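Local coordinates for transcriptional activator PlcR protein (Bacillus thuringiensis, PDB 3U3W) that binds DNA as a dimeric quorum-sensing transcription activator of virulence genes, switched on by the signal peptide PapR held in its helical-repeat domain, at residues A[204-208]-A[209-213]; A[219-222]-A[223-227]; A[238-241]-A[242-246]; A[251-254]-A[255-259]; A[261-264]-A[265-269]. One frame throughout, in Å; residues are numbered along the deposited sequence. Where two conformers were deposited one is given.

Contact 1: residues A[204-208]-A[209-213]; sequences KALYL and DSRYE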
loop_
_atom_site.group_PDB
_atom_site.type_symbol
_atom_site.label_atom_id
_atom_site.label_comp_id
_atom_site.label_asym_id
_atom_site.label_seq_id
_atom_site.Cartn_x
_atom_site.Cartn_y
_atom_site.Cartn_z
ATOM N N LYS A 204 19.791 5.395 -13.088
ATOM C CA LYS A 204 21.131 4.825 -13.038
ATOM C C LYS A 204 21.671 4.556 -14.445
ATOM O O LYS A 204 22.810 4.895 -14.740
ATOM C CB LYS A 204 21.174 3.543 -12.187
ATOM C CG LYS A 204 21.062 3.776 -10.680
ATOM C CD LYS A 204 21.034 2.440 -9.921
ATOM C CE LYS A 204 22.334 1.674 -10.106
ATOM N NZ LYS A 204 23.454 2.468 -9.557
ATOM N N ALA A 205 20.847 3.941 -15.288
ATOM C CA ALA A 205 21.177 3.681 -16.689
ATOM C C ALA A 205 21.470 4.957 -17.527
ATOM O O ALA A 205 22.426 4.989 -18.301
ATOM C CB ALA A 205 20.073 2.825 -17.346
ATOM N N LEU A 206 20.642 5.987 -17.370
ATOM C CA LEU A 206 20.869 7.277 -18.014
ATOM C C LEU A 206 22.211 7.850 -17.584
ATOM O O LEU A 206 22.980 8.360 -18.416
ATOM C CB LEU A 206 19.723 8.263 -17.708
ATOM C CG LEU A 206 18.381 7.864 -18.354
ATOM C CD1 LEU A 206 17.165 8.477 -17.677
ATOM C CD2 LEU A 206 18.378 8.186 -19.850
ATOM N N TYR A 207 22.495 7.762 -16.287
ATOM C CA TYR A 207 23.762 8.244 -15.756
ATOM C C TYR A 207 24.941 7.469 -16.368
ATOM O O TYR A 207 25.958 8.057 -16.716
ATOM C CB TYR A 207 23.778 8.131 -14.235
ATOM C CG TYR A 207 25.036 8.652 -13.555
ATOM C CD1 TYR A 207 26.231 7.919 -13.580
ATOM C CD2 TYR A 207 25.023 9.863 -12.864
ATOM C CE1 TYR A 207 27.374 8.391 -12.943
ATOM C CE2 TYR A 207 26.154 10.347 -12.243
ATOM C CZ TYR A 207 27.327 9.605 -12.277
ATOM O OH TYR A 207 28.446 10.096 -11.637
ATOM N N LEU A 208 24.811 6.152 -16.500
ATOM C CA LEU A 208 25.918 5.356 -17.033
ATOM C C LEU A 208 26.166 5.724 -18.502
ATOM O O LEU A 208 27.281 5.586 -19.004
ATOM C CB LEU A 208 25.659 3.851 -16.888
ATOM C CG LEU A 208 25.734 3.247 -15.477
ATOM C CD1 LEU A 208 25.278 1.788 -15.489
ATOM C CD2 LEU A 208 27.150 3.371 -14.876
ATOM N N ASP A 209 25.107 6.199 -19.164
ATOM C CA ASP A 209 25.140 6.666 -20.540
ATOM C C ASP A 209 25.515 8.152 -20.648
ATOM O O ASP A 209 25.394 8.758 -21.713
ATOM C CB ASP A 209 23.772 6.437 -21.192
ATOM C CG ASP A 209 23.861 6.180 -22.693
ATOM O OD1 ASP A 209 24.966 5.844 -23.175
ATOM O OD2 ASP A 209 22.822 6.299 -23.383
ATOM N N SER A 210 25.956 8.730 -19.538
ATOM C CA SER A 210 26.409 10.127 -19.489
ATOM C C SER A 210 25.297 11.156 -19.704
ATOM O O SER A 210 25.583 12.328 -19.931
ATOM C CB SER A 210 27.524 10.370 -20.520
ATOM O OG SER A 210 28.612 9.495 -20.322
ATOM N N ARG A 211 24.040 10.727 -19.669
ATOM C CA ARG A 211 22.910 11.654 -19.789
ATOM C C ARG A 211 22.506 12.210 -18.425
ATOM O O ARG A 211 21.479 11.845 -17.865
ATOM C CB ARG A 211 21.724 10.953 -20.435
ATOM C CG ARG A 211 22.118 10.218 -21.673
ATOM C CD ARG A 211 20.928 9.598 -22.361
ATOM N NE ARG A 211 21.402 8.794 -23.478
ATOM C CZ ARG A 211 21.458 9.227 -24.734
ATOM N NH1 ARG A 211 21.035 10.453 -25.046
ATOM N NH2 ARG A 211 21.927 8.425 -25.675
ATOM N N TYR A 212 23.322 13.112 -17.908
ATOM C CA TYR A 212 23.238 13.529 -16.521
ATOM C C TYR A 212 21.974 14.288 -16.206
ATOM O O TYR A 212 21.326 14.040 -15.183
ATOM C CB TYR A 212 24.482 14.325 -16.171
ATOM C CG TYR A 212 25.719 13.465 -16.325
ATOM C CD1 TYR A 212 25.795 12.209 -15.705
ATOM C CD2 TYR A 212 26.786 13.874 -17.121
ATOM C CE1 TYR A 212 26.912 11.411 -15.834
ATOM C CE2 TYR A 212 27.918 13.076 -17.260
ATOM C CZ TYR A 212 27.975 11.845 -16.627
ATOM O OH TYR A 212 29.090 11.047 -16.779
ATOM N N GLU A 213 21.608 15.187 -17.108
ATOM C CA GLU A 213 20.416 15.985 -16.953
ATOM C C GLU A 213 19.153 15.127 -16.933
ATOM O O GLU A 213 18.249 15.356 -16.124
ATOM C CB GLU A 213 20.348 17.036 -18.064
ATOM C CG GLU A 213 19.033 17.794 -18.129
ATOM C CD GLU A 213 19.131 19.073 -18.957
ATOM O OE1 GLU A 213 20.085 19.204 -19.767
ATOM O OE2 GLU A 213 18.247 19.946 -18.791
HETATM O O HOH W 1 28.202 6.362 -21.979
#
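Ser210, with a left-handed backbone (phi 68°), gives its N-H to Tyr207 O and closes a Schellman motif that ends helix 192-208. Two backbone bonds define the motif: the one from Ser210 N to Tyr207 O measures 2.9 Å, and Arg211 N reaches Leu206 O at the same distance. Asp209 N adds a bond to Ala205 O. Two aromatic side chains meet across the turn. With CG anti to the backbone N (chi1 -178°), the ring of Tyr207 presents one face to Tyr212, whose CE1 sits 3.7 Å above the plane over the ring centre. The planes meet at 69° and the centroids lie 5.0 Å apart, a T-shaped pair with Tyr212 giving the edge. Within the turn, Arg211 grips Asp209 side-on: NE and NH2 both go to OD2, NE at 2.9 Å and NH2 at 3.3 Å. The carboxylate oxygen lies in the guanidinium plane, whereas both nitrogens approach it from above the carboxylate plane. Leu206 CD2 rests at 3.8 Å on Arg211 CD, the two side chains crossing nearly at right angles. Nearby, Lys204 bonds to the backbone of the bound peptide and makes a cation-pi contact with one of its aromatic side chains. The chemistry suggests that the ion pair and the aromatic pair both add to the hold of the Schellman bonds on the turn, with the peptide bound close by.

Contact 2: residues A[219-222]-A[223-227]; sequences VNKA and IEISC
Ile223 folds back over the preceding turn of helix 212-228 and meets Val219 there. Its CB stands 3.6 Å from Val219 O, the same oxygen that accepts the backbone bond from Ile223 N. CG1, set anti to the carbonyl carbon (chi1 -63°), leans closer still to that oxygen, at 3.2 Å. Beyond it the chain runs on extended, and CD1 ends 4.0 Å from Val219 CG1. The two side chains thus lie alongside one another and point the same way, an i to i+4 apolar pair on the buried side of the helix. Two residues further on, the pattern is looser: Ile225 CG1 approaches Lys221 O at 3.3 Å and its CD1 lies 3.7 Å from the same oxygen, but that methyl comes no nearer than 4.5 Å to Lys221 CG. Ser226 N bonds to Ala222 O at 2.9 Å, and its hydroxyl lies near the same carbonyl. On the more polar side, Lys221 NZ and Glu224 OE1 stand 4.3 Å apart, opposite charges beyond salt-bridge range that may still attract weakly. Asn220 turns its OD1 to Arg242 NE on helix 235-248. That helix also receives Val219 against Gln241 and Ile223 against Leu238, while Ile225 and Ser226 pack on Val196 of helix 192-208. Helix 212-228 is therefore sandwiched between its two sequence neighbours, as expected of tetratricopeptide-like helical repeats, and Cys227 touches Leu270 of the second subunit.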
loop_
_atom_site.group_PDB
_atom_site.type_symbol
_atom_site.label_atom_id
_atom_site.label_comp_id
_atom_site.label_asym_id
_atom_site.label_seq_id
_atom_site.Cartn_x
_atom_site.Cartn_y
_atom_site.Cartn_z
ATOM N N VAL A 219 15.430 11.172 -11.333
ATOM C CA VAL A 219 15.691 11.140 -9.891
ATOM C C VAL A 219 14.745 12.063 -9.113
ATOM O O VAL A 219 14.092 11.635 -8.151
ATOM C CB VAL A 219 17.157 11.510 -9.550
ATOM C CG1 VAL A 219 17.311 11.772 -8.057
ATOM C CG2 VAL A 219 18.079 10.413 -9.961
ATOM N N ASN A 220 14.653 13.316 -9.549
ATOM C CA ASN A 220 13.793 14.300 -8.887
ATOM C C ASN A 220 12.315 13.971 -8.992
ATOM O O ASN A 220 11.552 14.194 -8.048
ATOM C CB ASN A 220 14.055 15.706 -9.421
ATOM C CG ASN A 220 15.372 16.274 -8.932
ATOM O OD1 ASN A 220 15.875 15.888 -7.874
ATOM N ND2 ASN A 220 15.939 17.185 -9.703
ATOM N N LYS A 221 11.918 13.444 -10.143
ATOM C CA LYS A 221 10.567 12.950 -10.319
ATOM C C LYS A 221 10.290 11.837 -9.288
ATOM O O LYS A 221 9.260 11.836 -8.620
ATOM C CB LYS A 221 10.373 12.419 -11.742
ATOM C CG LYS A 221 8.928 12.220 -12.138
ATOM C CD LYS A 221 8.473 13.312 -13.093
ATOM C CE LYS A 221 8.811 14.711 -12.554
ATOM N NZ LYS A 221 7.986 15.799 -13.181
ATOM N N ALA A 222 11.225 10.900 -9.144
ATOM C CA ALA A 222 11.014 9.775 -8.246
ATOM C C ALA A 222 11.014 10.215 -6.755
ATOM O O ALA A 222 10.187 9.763 -5.980
ATOM C CB ALA A 222 12.017 8.647 -8.534
ATOM N N ILE A 223 11.903 11.128 -6.387
ATOM C CA ILE A 223 11.887 11.751 -5.062
ATOM C C ILE A 223 10.554 12.434 -4.754
ATOM O O ILE A 223 10.033 12.305 -3.645
ATOM C CB ILE A 223 13.044 12.774 -4.909
ATOM C CG1 ILE A 223 14.393 12.044 -5.032
ATOM C CG2 ILE A 223 12.898 13.591 -3.606
ATOM C CD1 ILE A 223 15.624 12.874 -4.639
ATOM N N GLU A 224 10.003 13.149 -5.732
ATOM C CA GLU A 224 8.702 13.793 -5.560
ATOM C C GLU A 224 7.613 12.755 -5.298
ATOM O O GLU A 224 6.817 12.898 -4.363
ATOM C CB GLU A 224 8.340 14.647 -6.781
ATOM C CG GLU A 224 6.911 15.178 -6.779
ATOM C CD GLU A 224 6.303 15.248 -8.183
ATOM O OE1 GLU A 224 6.857 15.969 -9.042
ATOM O OE2 GLU A 224 5.274 14.573 -8.430
ATOM N N ILE A 225 7.577 11.714 -6.124
ATOM C CA ILE A 225 6.608 10.639 -5.940
ATOM C C ILE A 225 6.762 9.974 -4.573
ATOM O O ILE A 225 5.778 9.646 -3.922
ATOM C CB ILE A 225 6.713 9.565 -7.035
ATOM C CG1 ILE A 225 6.445 10.198 -8.408
ATOM C CG2 ILE A 225 5.723 8.423 -6.764
ATOM C CD1 ILE A 225 6.758 9.286 -9.564
ATOM N N SER A 226 8.003 9.782 -4.148
ATOM C CA SER A 226 8.282 9.161 -2.863
ATOM C C SER A 226 7.741 9.994 -1.697
ATOM O O SER A 226 7.083 9.457 -0.813
ATOM C CB SER A 226 9.780 8.927 -2.687
ATOM O OG SER A 226 10.221 7.909 -3.556
ATOM N N CYS A 227 8.026 11.295 -1.690
ATOM C CA CYS A 227 7.507 12.170 -0.633
ATOM C C CYS A 227 5.973 12.257 -0.593
ATOM O O CYS A 227 5.372 12.241 0.473
ATOM C CB CYS A 227 8.134 13.557 -0.715
ATOM S SG CYS A 227 9.910 13.496 -0.425
#

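Contact 3: residues A[238-241]-A[242-246]; sequences LYYQ and RGECL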
loop_
_atom_site.group_PDB
_atom_site.type_symbol
_atom_site.label_atom_id
_atom_site.label_comp_id
_atom_site.label_asym_id
_atom_site.label_seq_id
_atom_site.Cartn_x
_atom_site.Cartn_y
_atom_site.Cartn_z
ATOM N N LEU A 238 17.938 7.465 -3.927
ATOM C CA LEU A 238 17.586 8.574 -4.814
ATOM C C LEU A 238 18.385 9.837 -4.505
ATOM O O LEU A 238 18.956 10.432 -5.404
ATOM C CB LEU A 238 16.079 8.855 -4.752
ATOM C CG LEU A 238 15.264 7.790 -5.511
ATOM C CD1 LEU A 238 13.766 7.858 -5.211
ATOM C CD2 LEU A 238 15.536 7.882 -7.019
ATOM N N TYR A 239 18.440 10.233 -3.237
ATOM C CA TYR A 239 19.300 11.335 -2.835
ATOM C C TYR A 239 20.753 11.113 -3.192
ATOM O O TYR A 239 21.439 12.054 -3.556
ATOM C CB TYR A 239 19.189 11.620 -1.339
ATOM C CG TYR A 239 17.942 12.378 -1.015
ATOM C CD1 TYR A 239 17.709 13.630 -1.567
ATOM C CD2 TYR A 239 16.978 11.830 -0.192
ATOM C CE1 TYR A 239 16.549 14.326 -1.292
ATOM C CE2 TYR A 239 15.821 12.509 0.088
ATOM C CZ TYR A 239 15.611 13.759 -0.462
ATOM O OH TYR A 239 14.446 14.424 -0.166
ATOM N N TYR A 240 21.217 9.875 -3.062
ATOM C CA TYR A 240 22.584 9.544 -3.408
ATOM C C TYR A 240 22.749 9.772 -4.920
ATOM O O TYR A 240 23.632 10.516 -5.363
ATOM C CB TYR A 240 22.910 8.091 -3.004
ATOM C CG TYR A 240 24.293 7.644 -3.434
ATOM C CD1 TYR A 240 25.400 7.849 -2.612
ATOM C CD2 TYR A 240 24.499 7.036 -4.676
ATOM C CE1 TYR A 240 26.674 7.458 -3.015
ATOM C CE2 TYR A 240 25.771 6.634 -5.078
ATOM C CZ TYR A 240 26.847 6.850 -4.250
ATOM O OH TYR A 240 28.094 6.463 -4.651
ATOM N N GLN A 241 21.876 9.147 -5.702
ATOM C CA GLN A 241 21.883 9.337 -7.140
ATOM C C GLN A 241 21.815 10.810 -7.554
ATOM O O GLN A 241 22.439 11.216 -8.534
ATOM C CB GLN A 241 20.737 8.580 -7.791
ATOM C CG GLN A 241 20.900 8.505 -9.277
ATOM C CD GLN A 241 22.223 7.878 -9.623
ATOM O OE1 GLN A 241 22.552 6.794 -9.135
ATOM N NE2 GLN A 241 23.013 8.569 -10.430
ATOM N N ARG A 242 21.052 11.606 -6.814
ATOM C CA ARG A 242 20.895 13.006 -7.155
ATOM C C ARG A 242 22.185 13.752 -6.834
ATOM O O ARG A 242 22.609 14.620 -7.590
ATOM C CB ARG A 242 19.662 13.620 -6.482
ATOM C CG ARG A 242 19.928 14.679 -5.434
ATOM C CD ARG A 242 19.287 16.034 -5.756
ATOM N NE ARG A 242 17.822 16.057 -5.724
ATOM C CZ ARG A 242 17.088 16.529 -4.713
ATOM N NH1 ARG A 242 17.696 17.002 -3.633
ATOM N NH2 ARG A 242 15.743 16.525 -4.771
ATOM N N GLY A 243 22.834 13.383 -5.737
ATOM C CA GLY A 243 24.174 13.872 -5.467
ATOM C C GLY A 243 25.156 13.540 -6.597
ATOM O O GLY A 243 25.951 14.389 -7.002
ATOM N N GLU A 244 25.110 12.305 -7.095
ATOM C CA GLU A 244 25.931 11.901 -8.236
ATOM C C GLU A 244 25.682 12.815 -9.441
ATOM O O GLU A 244 26.619 13.293 -10.070
ATOM C CB GLU A 244 25.643 10.454 -8.643
ATOM C CG GLU A 244 25.987 9.400 -7.606
ATOM C CD GLU A 244 27.462 9.070 -7.587
ATOM O OE1 GLU A 244 27.879 8.160 -8.344
ATOM O OE2 GLU A 244 28.204 9.726 -6.824
ATOM N N CYS A 245 24.414 13.042 -9.770
ATOM C CA CYS A 245 24.067 13.863 -10.930
ATOM C C CYS A 245 24.521 15.307 -10.736
ATOM O O CYS A 245 25.087 15.915 -11.634
ATOM C CB CYS A 245 22.562 13.821 -11.196
ATOM S SG CYS A 245 21.985 12.271 -11.822
ATOM N N LEU A 246 24.268 15.830 -9.544
ATOM C CA LEU A 246 24.645 17.181 -9.182
ATOM C C LEU A 246 26.143 17.405 -9.336
ATOM O O LEU A 246 26.571 18.491 -9.727
ATOM C CB LEU A 246 24.202 17.494 -7.748
ATOM C CG LEU A 246 22.687 17.601 -7.480
ATOM C CD1 LEU A 246 22.416 18.148 -6.082
ATOM C CD2 LEU A 246 21.990 18.465 -8.515
#
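The ring of Tyr239 and the guanidinium of Arg242 stand almost perpendicular, at 86°. Arg242 NH1 comes to the ring's edge in the ring plane, 3.7 Å from CE1, and CE1 in turn lies over one face of the guanidinium. This is an edge contact, not a cation-pi stack. Arg242 reaches it through a chain bent at chi2 and chi3, which also brings NE to Asn220 OD1 on helix 212-228. A second flat pair, Tyr240 and Glu244, is turned much closer to parallel: ring and carboxylate planes differ by 22°. Glu244 CG lies obliquely 3.8 Å from Tyr240 CE2, and the bend at chi2 carries the carboxylate alongside the phenol. Glu244 OE2 is engaged elsewhere, by Tyr260 OH and by salt bridges to Arg247 and Lys282, so this buried acid is well compensated and would probably stay ionised. Gln241 NE2 touches Glu244 CB at 3.7 Å, with amide and carboxylate planes 79° apart. A helix packed between its sequence neighbours 212-228 and 253-269 is what antiparallel tetratricopeptide-like repeats produce, consistent with the RNPP C-terminal domain, here with Tyr240 also touching an apolar side chain of the bound peptide.

Contact 4: residues A[251-254]-A[255-259]; sequences YEEA and EIEDA
Tyr251 and Glu255 meet where the chain enters helix 253-269. The ring is placed by a chi1 of -81°, which sets CG anti to the carbonyl carbon, and its CD2 comes 3.9 Å from Glu255 OE1. The oxygen lies at the ring edge, near its plane, while the carboxylate as a whole stands at 85° to the ring. Glu255 gets there with an extended chain beyond CG, so its OE2 also passes 4.0 Å from Glu252 CB. Glu252 itself is bent at chi2, its carboxylate turned away from residues 255-259. It occupies the N-cap position, and its carbonyl accepts the first of the i to i+4 bonds here, from Ile256 N at 3.2 Å in a nearly straight line. The start of a helix is a place where acidic side chains are commonly found, where their negative charge probably interacts favourably with the positive end of the helix dipole, and Glu252, Glu253 and Glu255 all fall in this first turn or just before it. Ile256 is the buried member of the group. Its CD1 extends back to Tyr251 O at 3.5 Å, and both residues rest on Leu246 of helix 235-248. On the outer side, Glu253 is folded at chi2 (73°) and Glu257 is stretched out; Glu257 OE2 passes 4.1 Å from Glu253 CG, and the two carboxylates are steeply inclined. Their nearest oxygens, OE2 of each, remain 5.1 Å apart, a like-charge pair at the surface.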
loop_
_atom_site.group_PDB
_atom_site.type_symbol
_atom_site.label_atom_id
_atom_site.label_comp_id
_atom_site.label_asym_id
_atom_site.label_seq_id
_atom_site.Cartn_x
_atom_site.Cartn_y
_atom_site.Cartn_z
ATOM N N TYR A 251 27.041 21.530 -10.094
ATOM C CA TYR A 251 26.324 22.374 -9.144
ATOM C C TYR A 251 27.252 22.836 -8.047
ATOM O O TYR A 251 28.378 22.346 -7.922
ATOM C CB TYR A 251 25.174 21.608 -8.505
ATOM C CG TYR A 251 23.946 21.541 -9.359
ATOM C CD1 TYR A 251 23.926 20.798 -10.540
ATOM C CD2 TYR A 251 22.797 22.222 -8.990
ATOM C CE1 TYR A 251 22.788 20.743 -11.322
ATOM C CE2 TYR A 251 21.659 22.174 -9.763
ATOM C CZ TYR A 251 21.651 21.436 -10.921
ATOM O OH TYR A 251 20.495 21.407 -11.670
ATOM N N GLU A 252 26.762 23.768 -7.238
ATOM C CA GLU A 252 27.549 24.284 -6.134
ATOM C C GLU A 252 27.803 23.168 -5.127
ATOM O O GLU A 252 26.980 22.265 -4.965
ATOM C CB GLU A 252 26.852 25.479 -5.482
ATOM C CG GLU A 252 27.817 26.586 -5.083
ATOM C CD GLU A 252 28.869 26.851 -6.157
ATOM O OE1 GLU A 252 28.564 27.594 -7.119
ATOM O OE2 GLU A 252 29.995 26.308 -6.039
ATOM N N GLU A 253 28.950 23.227 -4.463
ATOM C CA GLU A 253 29.357 22.158 -3.563
ATOM C C GLU A 253 28.332 21.924 -2.453
ATOM O O GLU A 253 28.176 20.803 -1.971
ATOM C CB GLU A 253 30.737 22.449 -2.964
ATOM C CG GLU A 253 31.534 21.199 -2.593
ATOM C CD GLU A 253 32.081 20.461 -3.809
ATOM O OE1 GLU A 253 32.510 21.132 -4.776
ATOM O OE2 GLU A 253 32.080 19.208 -3.797
ATOM N N ALA A 254 27.631 22.976 -2.048
ATOM C CA ALA A 254 26.713 22.845 -0.925
ATOM C C ALA A 254 25.519 21.998 -1.322
ATOM O O ALA A 254 25.118 21.109 -0.585
ATOM C CB ALA A 254 26.274 24.202 -0.413
ATOM N N GLU A 255 24.964 22.270 -2.499
ATOM C CA GLU A 255 23.839 21.492 -3.019
ATOM C C GLU A 255 24.207 20.006 -3.163
ATOM O O GLU A 255 23.437 19.129 -2.769
ATOM C CB GLU A 255 23.376 22.072 -4.350
ATOM C CG GLU A 255 23.234 23.581 -4.302
ATOM C CD GLU A 255 22.431 24.134 -5.456
ATOM O OE1 GLU A 255 21.310 23.624 -5.689
ATOM O OE2 GLU A 255 22.923 25.073 -6.126
ATOM N N ILE A 256 25.391 19.739 -3.716
ATOM C CA ILE A 256 25.933 18.388 -3.779
ATOM C C ILE A 256 26.042 17.724 -2.399
ATOM O O ILE A 256 25.645 16.584 -2.230
ATOM C CB ILE A 256 27.315 18.369 -4.453
ATOM C CG1 ILE A 256 27.186 18.759 -5.934
ATOM C CG2 ILE A 256 27.965 16.986 -4.286
ATOM C CD1 ILE A 256 28.492 19.152 -6.597
ATOM N N GLU A 257 26.588 18.439 -1.420
ATOM C CA GLU A 257 26.760 17.894 -0.073
ATOM C C GLU A 257 25.409 17.599 0.581
ATOM O O GLU A 257 25.249 16.590 1.267
ATOM C CB GLU A 257 27.579 18.851 0.804
ATOM C CG GLU A 257 29.079 18.593 0.770
ATOM C CD GLU A 257 29.899 19.777 1.265
ATOM O OE1 GLU A 257 29.299 20.768 1.742
ATOM O OE2 GLU A 257 31.148 19.718 1.172
ATOM N N ASP A 258 24.447 18.489 0.356
ATOM C CA ASP A 258 23.084 18.309 0.851
ATOM C C ASP A 258 22.513 16.955 0.454
ATOM O O ASP A 258 22.009 16.221 1.301
ATOM C CB ASP A 258 22.161 19.418 0.321
ATOM C CG ASP A 258 20.765 19.361 0.930
ATOM O OD1 ASP A 258 20.634 19.584 2.152
ATOM O OD2 ASP A 258 19.793 19.104 0.186
ATOM N N ALA A 259 22.587 16.635 -0.837
ATOM C CA ALA A 259 21.996 15.405 -1.330
ATOM C C ALA A 259 22.612 14.207 -0.635
ATOM O O ALA A 259 21.891 13.321 -0.175
ATOM C CB ALA A 259 22.130 15.291 -2.835
#

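Contact 5: residues A[261-264]-A[265-269]; sequences KKAS and FFFDI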
loop_
_atom_site.group_PDB
_atom_site.type_symbol
_atom_site.label_atom_id
_atom_site.label_comp_id
_atom_site.label_asym_id
_atom_site.label_seq_id
_atom_site.Cartn_x
_atom_site.Cartn_y
_atom_site.Cartn_z
ATOM N N LYS A 261 24.146 14.056 2.268
ATOM C CA LYS A 261 23.772 14.049 3.682
ATOM C C LYS A 261 22.396 13.426 3.875
ATOM O O LYS A 261 22.190 12.597 4.764
ATOM C CB LYS A 261 23.799 15.461 4.268
ATOM C CG LYS A 261 25.203 15.976 4.564
ATOM C CD LYS A 261 25.204 17.483 4.826
ATOM C CE LYS A 261 24.579 17.836 6.174
ATOM N NZ LYS A 261 23.130 17.472 6.283
ATOM N N LYS A 262 21.458 13.818 3.027
ATOM C CA LYS A 262 20.134 13.227 3.069
ATOM C C LYS A 262 20.194 11.710 2.851
ATOM O O LYS A 262 19.463 10.962 3.500
ATOM C CB LYS A 262 19.203 13.908 2.066
ATOM C CG LYS A 262 18.795 15.328 2.465
ATOM C CD LYS A 262 17.934 15.951 1.365
ATOM C CE LYS A 262 17.149 17.167 1.844
ATOM N NZ LYS A 262 18.015 18.280 2.316
ATOM N N ALA A 263 21.072 11.253 1.958
ATOM C CA ALA A 263 21.218 9.819 1.715
ATOM C C ALA A 263 21.777 9.117 2.934
ATOM O O ALA A 263 21.271 8.081 3.341
ATOM C CB ALA A 263 22.105 9.551 0.498
ATOM N N SER A 264 22.834 9.695 3.501
ATOM C CA SER A 264 23.473 9.180 4.716
ATOM C C SER A 264 22.490 9.100 5.894
ATOM O O SER A 264 22.501 8.136 6.662
ATOM C CB SER A 264 24.685 10.048 5.088
ATOM O OG SER A 264 25.385 9.527 6.209
ATOM N N PHE A 265 21.632 10.107 6.022
ATOM C CA PHE A 265 20.546 10.036 6.979
ATOM C C PHE A 265 19.707 8.764 6.809
ATOM O O PHE A 265 19.539 8.008 7.761
ATOM C CB PHE A 265 19.647 11.272 6.903
ATOM C CG PHE A 265 18.609 11.332 8.007
ATOM C CD1 PHE A 265 17.406 10.641 7.888
ATOM C CD2 PHE A 265 18.845 12.061 9.168
ATOM C CE1 PHE A 265 16.455 10.678 8.901
ATOM C CE2 PHE A 265 17.893 12.111 10.176
ATOM C CZ PHE A 265 16.695 11.416 10.041
ATOM N N PHE A 266 19.171 8.530 5.613
ATOM C CA PHE A 266 18.303 7.370 5.404
ATOM C C PHE A 266 19.023 6.048 5.538
ATOM O O PHE A 266 18.478 5.109 6.118
ATOM C CB PHE A 266 17.567 7.439 4.067
ATOM C CG PHE A 266 16.469 8.442 4.062
ATOM C CD1 PHE A 266 15.284 8.195 4.751
ATOM C CD2 PHE A 266 16.620 9.649 3.407
ATOM C CE1 PHE A 266 14.263 9.144 4.778
ATOM C CE2 PHE A 266 15.601 10.598 3.422
ATOM C CZ PHE A 266 14.425 10.344 4.117
ATOM N N PHE A 267 20.249 5.971 5.023
ATOM C CA PHE A 267 21.026 4.741 5.173
ATOM C C PHE A 267 21.223 4.387 6.649
ATOM O O PHE A 267 21.155 3.220 7.027
ATOM C CB PHE A 267 22.364 4.807 4.420
ATOM C CG PHE A 267 22.209 4.918 2.925
ATOM C CD1 PHE A 267 20.990 4.640 2.320
ATOM C CD2 PHE A 267 23.269 5.314 2.127
ATOM C CE1 PHE A 267 20.834 4.749 0.948
ATOM C CE2 PHE A 267 23.121 5.434 0.751
ATOM C CZ PHE A 267 21.903 5.152 0.163
ATOM N N ASP A 268 21.470 5.403 7.471
ATOM C CA ASP A 268 21.630 5.203 8.905
ATOM C C ASP A 268 20.363 4.623 9.513
ATOM O O ASP A 268 20.330 3.463 9.925
ATOM C CB ASP A 268 21.989 6.516 9.605
ATOM C CG ASP A 268 22.007 6.383 11.124
ATOM O OD1 ASP A 268 22.832 5.595 11.636
ATOM O OD2 ASP A 268 21.200 7.066 11.803
ATOM N N ILE A 269 19.312 5.432 9.557
ATOM C CA ILE A 269 18.074 5.018 10.220
ATOM C C ILE A 269 17.436 3.755 9.643
ATOM O O ILE A 269 16.771 3.021 10.372
ATOM C CB ILE A 269 17.005 6.138 10.303
ATOM C CG1 ILE A 269 16.326 6.340 8.956
ATOM C CG2 ILE A 269 17.600 7.432 10.827
ATOM C CD1 ILE A 269 14.860 6.653 9.076
#
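Phe265 N donates to Lys261 O at 2.8 Å, the shortest of four consecutive i to i+4 bonds; Phe267 N follows on Ala263 O at 2.9 Å and 170°. Of the charged ends, Lys262 NZ makes a salt bridge with Asp258 OD2 one turn earlier in the same helix. Phe266 and Phe267 bring their rings to carbonyls of the preceding turn. Phe267, with CG anti to the carbonyl carbon (chi1 -64°), lays one ring face over Ala263 O, which sits 3.3 Å above the plane and is offset toward the rim. Its CE2 also comes 4.2 Å from Ala263 CB. Phe266 takes a similar chi1, but its ring meets Lys262 O obliquely, CD2 being 3.1 Å from that oxygen. Phe265 differs: its CG is anti to the backbone N (chi1 -172°), which directs the ring off the helix, while CB stays 3.4 Å from Lys262 O. The three rings diverge from one helical turn; Phe265 and Phe266 both reach the second subunit, Phe267 the peptide side. Phe265 stacks on Phe265 of the second subunit and meets Phe266 of that subunit edge-to-face, so helix 253-269 supplies an aromatic part of the dimer interface. Phe266 also packs on Ile235 and Tyr239 of helix 235-248, where Ala263 rests on Tyr240, and Phe267 turns to Tyr275, Leu279 and an apolar side chain of the bound peptide.

All five contacts are local, made along or at the ends of consecutive helices of one C-terminal domain. Contacts 2 and 3 are the buried ones, joined by Asn220 and Arg242 between helices 212-228 and 235-248; contact 4 is a surface helix start, rich in acids, and contacts 1 and 5 are intermediate. Contact 3 is the hub: it touches contact 1 through Tyr207, contact 4 through Ala259 and contact 5 through Tyr239. Contacts 4 and 5 share helix 253-269, yet one is charged and solvent-facing while the other is aromatic and reaches the dimer interface. Contacts 1, 3 and 5 reach the bound peptide, whereas contacts 2, 3 and 5 reach the second subunit.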